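Local coordinates for uncharacterized protein (Bacteroides eggerthii, PDB 4GDZ), which is of unknown function but belongs to the DUF4251 family, built on a large antiparallel beta sheet with an N-terminal helix, at residues A[42-54]-A[64-76]. Numbering follows the deposited sequence.
Sequences LKAQQFVLEANQV and VTSNTNFVLVNQG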
loop_
_atom_site.group_PDB
_atom_site.type_symbol
_atom_site.label_atom_id
_atom_site.label_comp_id
_atom_site.label_asym_id
_atom_site.label_seq_id
_atom_site.Cartn_x
_atom_site.Cartn_y
_atom_site.Cartn_z
ATOM N N LEU A 42 6.776 -23.790 3.623
ATOM C CA LEU A 42 6.992 -23.529 2.186
ATOM C C LEU A 42 7.967 -24.531 1.625
ATOM O O LEU A 42 7.717 -25.102 0.576
ATOM C CB LEU A 42 7.577 -22.143 1.938
ATOM C CG LEU A 42 6.628 -20.970 2.130
ATOM C CD1 LEU A 42 7.432 -19.665 2.108
ATOM C CD2 LEU A 42 5.525 -20.982 1.059
ATOM N N LYS A 43 9.070 -24.765 2.341
ATOM C CA LYS A 43 10.073 -25.722 1.877
ATOM C C LYS A 43 9.521 -27.163 1.789
ATOM O O LYS A 43 9.860 -27.891 0.869
ATOM C CB LYS A 43 11.345 -25.676 2.739
ATOM C CG LYS A 43 12.580 -26.131 1.976
ATOM C CD LYS A 43 13.735 -26.507 2.884
ATOM C CE LYS A 43 14.784 -27.307 2.128
ATOM N NZ LYS A 43 15.740 -27.952 3.064
ATOM N N ALA A 44 8.668 -27.566 2.727
ATOM C CA ALA A 44 7.971 -28.864 2.652
ATOM C C ALA A 44 6.863 -28.921 1.574
ATOM O O ALA A 44 6.357 -30.000 1.259
ATOM C CB ALA A 44 7.396 -29.223 4.026
ATOM N N GLN A 45 6.467 -27.773 1.012
ATOM C CA GLN A 45 5.272 -27.695 0.141
ATOM C C GLN A 45 4.046 -28.237 0.861
ATOM O O GLN A 45 3.239 -28.951 0.289
ATOM C CB GLN A 45 5.490 -28.428 -1.179
ATOM C CG GLN A 45 6.682 -27.878 -1.931
ATOM C CD GLN A 45 6.819 -28.425 -3.337
ATOM O OE1 GLN A 45 5.963 -29.156 -3.824
ATOM N NE2 GLN A 45 7.911 -28.069 -3.996
ATOM N N GLN A 46 3.947 -27.901 2.143
ATOM C CA GLN A 46 2.834 -28.290 2.990
ATOM C C GLN A 46 2.474 -27.063 3.829
ATOM O O GLN A 46 3.030 -26.834 4.896
ATOM C CB GLN A 46 3.194 -29.517 3.833
ATOM C CG GLN A 46 3.339 -30.767 2.981
ATOM C CD GLN A 46 3.605 -32.010 3.801
ATOM O OE1 GLN A 46 4.536 -32.045 4.563
ATOM N NE2 GLN A 46 2.789 -33.032 3.625
ATOM N N PHE A 47 1.576 -26.240 3.297
ATOM C CA PHE A 47 1.239 -24.973 3.916
ATOM C C PHE A 47 -0.157 -24.512 3.569
ATOM O O PHE A 47 -0.748 -24.945 2.570
ATOM C CB PHE A 47 2.271 -23.879 3.546
ATOM C CG PHE A 47 2.341 -23.552 2.067
ATOM C CD1 PHE A 47 1.468 -22.627 1.498
ATOM C CD2 PHE A 47 3.303 -24.148 1.246
ATOM C CE1 PHE A 47 1.549 -22.319 0.143
ATOM C CE2 PHE A 47 3.382 -23.842 -0.106
ATOM C CZ PHE A 47 2.516 -22.911 -0.653
ATOM N N VAL A 48 -0.681 -23.631 4.410
ATOM C CA VAL A 48 -1.911 -22.922 4.137
ATOM C C VAL A 48 -1.698 -21.431 4.422
ATOM O O VAL A 48 -1.199 -21.065 5.485
ATOM C CB VAL A 48 -3.102 -23.405 4.996
ATOM C CG1 VAL A 48 -4.394 -22.786 4.444
ATOM C CG2 VAL A 48 -3.199 -24.919 5.029
ATOM N N LEU A 49 -2.065 -20.588 3.473
ATOM C CA LEU A 49 -2.226 -19.145 3.714
ATOM C C LEU A 49 -3.703 -18.930 4.053
ATOM O O LEU A 49 -4.576 -19.159 3.211
ATOM C CB LEU A 49 -1.839 -18.361 2.466
ATOM C CG LEU A 49 -1.763 -16.816 2.528
ATOM C CD1 LEU A 49 -3.138 -16.172 2.567
ATOM C CD2 LEU A 49 -1.000 -16.385 3.739
ATOM N N GLU A 50 -3.976 -18.541 5.290
ATOM C CA GLU A 50 -5.329 -18.234 5.748
ATOM C C GLU A 50 -5.525 -16.710 5.709
ATOM O O GLU A 50 -4.918 -15.978 6.512
ATOM C CB GLU A 50 -5.529 -18.800 7.179
ATOM C CG GLU A 50 -5.368 -20.321 7.252
ATOM C CD GLU A 50 -5.761 -20.959 8.588
ATOM O OE1 GLU A 50 -6.065 -20.231 9.562
ATOM O OE2 GLU A 50 -5.740 -22.214 8.682
ATOM N N ALA A 51 -6.322 -16.225 4.756
ATOM C CA ALA A 51 -6.453 -14.774 4.502
ATOM C C ALA A 51 -7.463 -14.164 5.472
ATOM O O ALA A 51 -8.458 -14.798 5.809
ATOM C CB ALA A 51 -6.874 -14.485 3.066
ATOM N N ASN A 52 -7.205 -12.931 5.900
ATOM C CA ASN A 52 -8.162 -12.177 6.719
ATOM C C ASN A 52 -8.475 -10.806 6.157
ATOM O O ASN A 52 -9.285 -10.075 6.727
ATOM C CB ASN A 52 -7.748 -12.111 8.197
ATOM C CG ASN A 52 -6.359 -11.550 8.401
ATOM O OD1 ASN A 52 -5.887 -10.736 7.625
ATOM N ND2 ASN A 52 -5.703 -11.980 9.466
ATOM N N GLN A 53 -7.856 -10.455 5.037
ATOM C CA GLN A 53 -8.292 -9.291 4.326
ATOM C C GLN A 53 -8.033 -9.362 2.860
ATOM O O GLN A 53 -7.113 -10.044 2.399
ATOM C CB GLN A 53 -7.679 -7.997 4.907
ATOM C CG GLN A 53 -6.200 -7.934 4.877
ATOM C CD GLN A 53 -5.614 -6.580 5.293
ATOM O OE1 GLN A 53 -6.173 -5.832 6.100
ATOM N NE2 GLN A 53 -4.447 -6.286 4.750
ATOM N N VAL A 54 -8.846 -8.594 2.145
ATOM C CA VAL A 54 -8.671 -8.330 0.744
ATOM C C VAL A 54 -8.118 -6.914 0.609
ATOM O O VAL A 54 -8.492 -5.982 1.357
ATOM C CB VAL A 54 -9.978 -8.578 -0.065
ATOM C CG1 VAL A 54 -11.135 -7.770 0.491
ATOM C CG2 VAL A 54 -9.747 -8.245 -1.537
ATOM N N VAL A 64 -12.248 -10.185 5.532
ATOM C CA VAL A 64 -12.893 -11.335 4.889
ATOM C C VAL A 64 -12.823 -12.506 5.873
ATOM O O VAL A 64 -12.026 -12.494 6.790
ATOM C CB VAL A 64 -12.255 -11.782 3.550
ATOM C CG1 VAL A 64 -12.268 -10.659 2.512
ATOM C CG2 VAL A 64 -10.853 -12.386 3.758
ATOM N N THR A 65 -13.675 -13.499 5.667
ATOM C CA THR A 65 -13.666 -14.739 6.451
ATOM C C THR A 65 -12.628 -15.730 5.942
ATOM O O THR A 65 -12.679 -16.128 4.794
ATOM C CB THR A 65 -15.033 -15.438 6.314
ATOM O OG1 THR A 65 -16.062 -14.497 6.633
ATOM C CG2 THR A 65 -15.131 -16.671 7.209
ATOM N N SER A 66 -11.748 -16.182 6.823
ATOM C CA SER A 66 -10.741 -17.196 6.496
ATOM C C SER A 66 -11.276 -18.553 5.997
ATOM O O SER A 66 -10.650 -19.192 5.144
ATOM C CB SER A 66 -9.854 -17.423 7.727
ATOM O OG SER A 66 -8.819 -18.316 7.409
ATOM N N ASN A 67 -12.434 -18.993 6.510
ATOM C CA ASN A 67 -13.036 -20.284 6.106
ATOM C C ASN A 67 -13.195 -20.480 4.588
ATOM O O ASN A 67 -13.108 -21.605 4.074
ATOM C CB ASN A 67 -14.428 -20.494 6.750
ATOM C CG ASN A 67 -15.041 -21.844 6.346
ATOM O OD1 ASN A 67 -14.430 -22.900 6.576
ATOM N ND2 ASN A 67 -16.208 -21.819 5.687
ATOM N N THR A 68 -13.432 -19.387 3.855
ATOM C CA THR A 68 -13.537 -19.470 2.393
ATOM C C THR A 68 -12.547 -18.528 1.697
ATOM O O THR A 68 -12.792 -18.097 0.579
ATOM C CB THR A 68 -14.974 -19.131 1.947
ATOM O OG1 THR A 68 -15.319 -17.813 2.419
ATOM C CG2 THR A 68 -15.985 -20.153 2.514
ATOM N N ASN A 69 -11.416 -18.237 2.342
ATOM C CA ASN A 69 -10.371 -17.390 1.767
ATOM C C ASN A 69 -8.984 -17.915 2.161
ATOM O O ASN A 69 -8.409 -17.537 3.201
ATOM C CB ASN A 69 -10.570 -15.932 2.196
ATOM C CG ASN A 69 -11.776 -15.303 1.550
ATOM O OD1 ASN A 69 -11.745 -14.952 0.365
ATOM N ND2 ASN A 69 -12.879 -15.205 2.304
ATOM N N PHE A 70 -8.490 -18.857 1.373
ATOM C CA PHE A 70 -7.247 -19.528 1.664
ATOM C C PHE A 70 -6.596 -20.137 0.427
ATOM O O PHE A 70 -7.239 -20.365 -0.596
ATOM C CB PHE A 70 -7.446 -20.614 2.738
ATOM C CG PHE A 70 -8.316 -21.764 2.271
ATOM C CD1 PHE A 70 -7.755 -22.832 1.615
ATOM C CD2 PHE A 70 -9.698 -21.734 2.454
ATOM C CE1 PHE A 70 -8.553 -23.858 1.144
ATOM C CE2 PHE A 70 -10.500 -22.753 1.997
ATOM C CZ PHE A 70 -9.925 -23.810 1.331
ATOM N N VAL A 71 -5.302 -20.417 0.571
ATOM C CA VAL A 71 -4.519 -21.163 -0.411
ATOM C C VAL A 71 -3.825 -22.289 0.354
ATOM O O VAL A 71 -3.053 -22.058 1.301
ATOM C CB VAL A 71 -3.485 -20.276 -1.158
ATOM C CG1 VAL A 71 -2.671 -21.151 -2.119
ATOM C CG2 VAL A 71 -4.181 -19.135 -1.924
ATOM N N LEU A 72 -4.146 -23.513 -0.040
ATOM C CA LEU A 72 -3.617 -24.727 0.580
ATOM C C LEU A 72 -2.796 -25.488 -0.440
ATOM O O LEU A 72 -3.254 -25.723 -1.561
ATOM C CB LEU A 72 -4.764 -25.609 1.069
ATOM C CG LEU A 72 -4.386 -26.913 1.806
ATOM C CD1 LEU A 72 -5.442 -27.262 2.844
ATOM C CD2 LEU A 72 -4.214 -28.031 0.813
ATOM N N VAL A 73 -1.576 -25.861 -0.060
ATOM C CA VAL A 73 -0.709 -26.657 -0.900
ATOM C C VAL A 73 -0.270 -27.838 -0.052
ATOM O O VAL A 73 0.186 -27.671 1.093
ATOM C CB VAL A 73 0.502 -25.861 -1.445
ATOM C CG1 VAL A 73 1.515 -26.807 -2.107
ATOM C CG2 VAL A 73 0.029 -24.779 -2.427
ATOM N N ASN A 74 -0.459 -29.034 -0.592
ATOM C CA ASN A 74 -0.018 -30.257 0.077
ATOM C C ASN A 74 0.654 -31.155 -0.935
ATOM O O ASN A 74 -0.005 -31.939 -1.613
ATOM C CB ASN A 74 -1.176 -30.983 0.742
ATOM C CG ASN A 74 -0.706 -32.157 1.585
ATOM O OD1 ASN A 74 0.491 -32.457 1.655
ATOM N ND2 ASN A 74 -1.642 -32.809 2.241
ATOM N N GLN A 75 1.961 -30.947 -1.072
ATOM C CA GLN A 75 2.806 -31.630 -2.036
ATOM C C GLN A 75 2.302 -31.330 -3.463
ATOM O O GLN A 75 2.246 -30.160 -3.826
ATOM C CB GLN A 75 2.998 -33.094 -1.631
ATOM C CG GLN A 75 3.841 -33.103 -0.358
ATOM C CD GLN A 75 4.023 -34.452 0.314
ATOM O OE1 GLN A 75 3.270 -35.406 0.112
ATOM N NE2 GLN A 75 5.023 -34.515 1.162
ATOM N N GLY A 76 1.922 -32.309 -4.265
ATOM C CA GLY A 76 1.519 -31.979 -5.647
ATOM C C GLY A 76 0.068 -31.539 -5.828
ATOM O O GLY A 76 -0.385 -31.329 -6.961
#
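The first beta hairpin of the DUF4251 fold brings strand 46-54 against 70-74 in antiparallel register, their axes 4.6 Å apart. F47 with V73 and L49 with V71 are the hydrogen-bonded pairs, each exchanging two backbone N-H...O bonds. On their face of the sheet V73 CB lies over one face of the F47 ring, 3.9 Å from the centroid, a CH-pi contact. F47 CG stands between its backbone N and carbonyl carbon (chi1 63°), which lays the ring alongside V73, and L42 CD2 from the preceding helix sits over the opposite face, toward its rim. Q46, V48 and E50 occupy the other side of the sheet with N74, L72 and F70. V48 splits its two methyls there: CG2 meets L72 CD1 at 3.9 Å, while CG1 reaches F70 CB at 4.1 Å.

At the helix end, Q45 closes a Schellman motif and its O accepts a hydrogen bond from Q75 N at 2.7 Å. Beside it, Q46 NE2 gives a nearly straight bond to N74 OD1 (3.1 Å, 170° at the hydrogen), and the Q46 amide stacks almost parallel on that of Q75. A leucine in place of Q46 would probably leave N74 OD1 without this donor and lose the amide stack. Farther along, A51 N still binds N69 O at 2.9 Å; the 3-10 segment 66-67 then breaks the second strand, and V64 N picks up N52 O beyond it.

On its other edge the first strand has a classic bulge, N52 and Q53 both facing S158 of strand 155-163. Strand 77-85 flanks 61-74, while F120 of strand 116-123 packs on F47, V71 and V73.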